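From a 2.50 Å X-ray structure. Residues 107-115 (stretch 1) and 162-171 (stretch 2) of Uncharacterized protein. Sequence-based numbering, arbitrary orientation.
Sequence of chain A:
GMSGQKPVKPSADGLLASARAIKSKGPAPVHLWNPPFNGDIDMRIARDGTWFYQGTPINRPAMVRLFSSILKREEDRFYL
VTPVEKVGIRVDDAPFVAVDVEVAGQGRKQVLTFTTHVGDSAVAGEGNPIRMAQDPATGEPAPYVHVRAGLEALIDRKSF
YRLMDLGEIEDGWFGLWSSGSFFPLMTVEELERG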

# COMPACT_ATOMS: atom_id res chain seq x y z
N GLY A 107 -17.57 15.29 -10.14
CA GLY A 107 -17.56 16.24 -9.04
C GLY A 107 -17.48 15.60 -7.66
O GLY A 107 -16.51 14.91 -7.33
N ARG A 108 -18.49 15.86 -6.83
CA ARG A 108 -18.53 15.36 -5.46
C ARG A 108 -19.06 13.94 -5.39
O ARG A 108 -18.90 13.30 -4.37
CB ARG A 108 -19.33 16.31 -4.55
CG ARG A 108 -18.57 17.61 -4.27
CD ARG A 108 -19.48 18.66 -3.73
NE ARG A 108 -18.82 19.80 -3.10
CZ ARG A 108 -19.40 21.01 -3.01
NH1 ARG A 108 -20.61 21.23 -3.52
NH2 ARG A 108 -18.77 22.03 -2.42
N LYS A 109 -19.62 13.45 -6.48
CA LYS A 109 -20.09 12.07 -6.55
C LYS A 109 -19.00 11.12 -7.09
O LYS A 109 -19.24 9.91 -7.23
CB LYS A 109 -21.39 12.00 -7.40
CG LYS A 109 -22.63 12.65 -6.73
CD LYS A 109 -23.70 13.11 -7.74
N GLN A 110 -17.79 11.63 -7.35
CA GLN A 110 -16.75 10.84 -8.07
C GLN A 110 -16.21 9.68 -7.22
O GLN A 110 -16.21 9.76 -6.01
CB GLN A 110 -15.61 11.72 -8.60
CG GLN A 110 -14.32 11.68 -7.83
CD GLN A 110 -13.28 12.76 -8.24
OE1 GLN A 110 -13.16 13.15 -9.41
NE2 GLN A 110 -12.51 13.22 -7.25
N VAL A 111 -15.79 8.61 -7.88
CA VAL A 111 -15.20 7.45 -7.21
C VAL A 111 -13.82 7.14 -7.82
O VAL A 111 -13.64 7.06 -9.05
CB VAL A 111 -16.11 6.19 -7.33
CG1 VAL A 111 -15.50 5.01 -6.55
CG2 VAL A 111 -17.51 6.49 -6.82
N LEU A 112 -12.84 6.99 -6.95
CA LEU A 112 -11.46 6.74 -7.37
C LEU A 112 -11.09 5.30 -7.04
O LEU A 112 -11.07 4.91 -5.87
CB LEU A 112 -10.48 7.71 -6.67
CG LEU A 112 -10.69 9.22 -6.82
CD1 LEU A 112 -9.68 10.03 -5.96
CD2 LEU A 112 -10.57 9.61 -8.26
N THR A 113 -10.82 4.50 -8.08
CA THR A 113 -10.34 3.13 -7.91
C THR A 113 -8.85 3.02 -8.25
O THR A 113 -8.41 3.31 -9.37
CB THR A 113 -11.17 2.15 -8.71
OG1 THR A 113 -12.51 2.19 -8.21
CG2 THR A 113 -10.64 0.72 -8.54
N PHE A 114 -8.08 2.60 -7.25
CA PHE A 114 -6.64 2.48 -7.38
C PHE A 114 -6.26 1.03 -7.63
O PHE A 114 -6.91 0.11 -7.14
CB PHE A 114 -5.98 2.92 -6.10
CG PHE A 114 -6.05 4.38 -5.84
CD1 PHE A 114 -7.13 4.93 -5.21
CD2 PHE A 114 -5.01 5.21 -6.23
CE1 PHE A 114 -7.18 6.27 -4.96
CE2 PHE A 114 -5.06 6.55 -5.97
CZ PHE A 114 -6.15 7.08 -5.34
N THR A 115 -5.20 0.84 -8.41
CA THR A 115 -4.56 -0.44 -8.60
C THR A 115 -3.12 -0.30 -8.10
O THR A 115 -2.46 0.73 -8.39
CB THR A 115 -4.57 -0.82 -10.09
OG1 THR A 115 -5.94 -0.93 -10.50
CG2 THR A 115 -3.84 -2.15 -10.34
N ARG A 162 -2.17 12.90 -11.88
CA ARG A 162 -3.53 12.75 -12.39
C ARG A 162 -4.59 13.08 -11.34
O ARG A 162 -5.63 13.61 -11.67
CB ARG A 162 -3.76 11.34 -12.95
CG ARG A 162 -2.88 11.01 -14.17
CD ARG A 162 -3.05 9.54 -14.57
NE ARG A 162 -4.46 9.24 -14.82
CZ ARG A 162 -5.00 8.02 -14.88
NH1 ARG A 162 -4.25 6.93 -14.72
NH2 ARG A 162 -6.32 7.89 -15.10
N LEU A 163 -4.33 12.78 -10.07
CA LEU A 163 -5.23 13.15 -8.99
C LEU A 163 -5.29 14.68 -8.76
O LEU A 163 -6.34 15.23 -8.49
CB LEU A 163 -4.85 12.46 -7.68
CG LEU A 163 -5.11 10.96 -7.52
CD1 LEU A 163 -4.83 10.53 -6.07
CD2 LEU A 163 -6.55 10.59 -7.93
N MSE A 164 -4.17 15.38 -8.89
CA MSE A 164 -4.23 16.84 -8.78
C MSE A 164 -5.30 17.41 -9.68
O MSE A 164 -5.98 18.35 -9.31
CB MSE A 164 -2.89 17.47 -9.14
CG MSE A 164 -1.75 17.10 -8.20
SE MSE A 164 -2.00 17.86 -6.46
CE MSE A 164 -1.97 19.71 -7.20
N ASP A 165 -5.47 16.84 -10.87
CA ASP A 165 -6.43 17.34 -11.84
C ASP A 165 -7.88 16.93 -11.53
O ASP A 165 -8.80 17.31 -12.25
CB ASP A 165 -6.05 16.84 -13.24
CG ASP A 165 -4.72 17.38 -13.73
OD1 ASP A 165 -4.46 18.57 -13.48
OD2 ASP A 165 -3.94 16.63 -14.37
N LEU A 166 -8.07 16.15 -10.47
CA LEU A 166 -9.39 15.70 -10.06
C LEU A 166 -9.67 16.17 -8.65
O LEU A 166 -10.62 15.71 -8.02
CB LEU A 166 -9.49 14.17 -10.16
CG LEU A 166 -9.44 13.66 -11.62
CD1 LEU A 166 -9.39 12.14 -11.67
CD2 LEU A 166 -10.62 14.18 -12.41
N GLY A 167 -8.87 17.11 -8.18
CA GLY A 167 -9.00 17.63 -6.83
C GLY A 167 -10.03 18.72 -6.69
O GLY A 167 -10.57 19.22 -7.66
N GLU A 168 -10.32 19.07 -5.45
CA GLU A 168 -11.40 20.00 -5.15
C GLU A 168 -11.05 20.70 -3.85
O GLU A 168 -10.23 20.18 -3.07
CB GLU A 168 -12.72 19.24 -5.00
CG GLU A 168 -13.96 20.13 -4.83
CD GLU A 168 -14.08 21.11 -5.98
OE1 GLU A 168 -14.61 20.74 -7.05
OE2 GLU A 168 -13.63 22.25 -5.84
N ILE A 169 -11.66 21.87 -3.63
CA ILE A 169 -11.52 22.63 -2.39
C ILE A 169 -12.80 22.60 -1.56
O ILE A 169 -13.90 22.90 -2.06
CB ILE A 169 -11.12 24.09 -2.68
CG1 ILE A 169 -9.66 24.14 -3.11
CG2 ILE A 169 -11.37 25.01 -1.46
CD1 ILE A 169 -9.30 25.41 -3.81
N GLU A 170 -12.66 22.20 -0.30
CA GLU A 170 -13.73 22.26 0.69
C GLU A 170 -13.15 22.76 2.00
O GLU A 170 -12.18 22.20 2.50
CB GLU A 170 -14.35 20.88 0.93
CG GLU A 170 -14.76 20.13 -0.33
CD GLU A 170 -15.95 20.74 -1.04
OE1 GLU A 170 -16.60 21.65 -0.47
OE2 GLU A 170 -16.24 20.30 -2.19
N ASP A 171 -13.75 23.84 2.51
CA ASP A 171 -13.46 24.41 3.84
C ASP A 171 -11.99 24.51 4.13
O ASP A 171 -11.54 24.06 5.17
CB ASP A 171 -14.21 23.62 4.92
CG ASP A 171 -15.71 23.49 4.59
OD1 ASP A 171 -16.31 24.52 4.20
OD2 ASP A 171 -16.27 22.38 4.68
O HOH W 1 -13.37 15.92 -9.71

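What makes the charged contact? Arg108 and Glu170 form a bidentate salt bridge. Arg108 NE donates to Glu170 OE2 at 2.8 Å, and Arg108 NH2 donates to Glu170 OE1 at 2.9 Å; a weak bond from NH2 of Arg108 to OE2 of Glu170, 3.1 Å long, crosses between them. The carboxylate meets the guanidinium at its edge, near its plane, where the N-H groups point. Arg108 starts out sideways to stretch 2, but a long side chain (chi1 m, chi2 and chi3 t) carries its charge to the partner, while the CA-to-CB bond of Glu170 points toward stretch 1.

How does an uncharged polar side chain join the stretches? Gln110, buried and directed toward stretch 2, gives a hydrogen bond from NE2 to Leu166 O, 3.2 Å away and nearly straight at 167°. Its amide can also accept: water 1 donates to Gln110 OE1 at 2.8 Å and to Leu166 O at 3.2 Å, so the same carbonyl is reached both directly and through water. That carbonyl lies within the type I turn from Met164 to Gly167.

What fills the apolar part? Leu112, on the strand, points toward stretch 2, and its CD1 lies 3.7 Å from CD2 of Leu163. Leu163 leaves its backbone sideways, yet its branched end presents CD1 to the edge of the Phe114 ring, 3.8 Å from Phe114 CZ. Leu112 CD2 and Leu166 CD1 are looser at 4.4 Å. Leu112, Phe114 and Leu163 are buried, and hydrocarbon side chains suit a place where van der Waals packing is the contact.

Why do Val111 and Thr113 take no part? Side chains alternate along the strand: these two stay out of reach, while Leu112 between them points toward stretch 2, as does Gln110 just before the strand. Together the stretches bury 326 Å², summed over both sides.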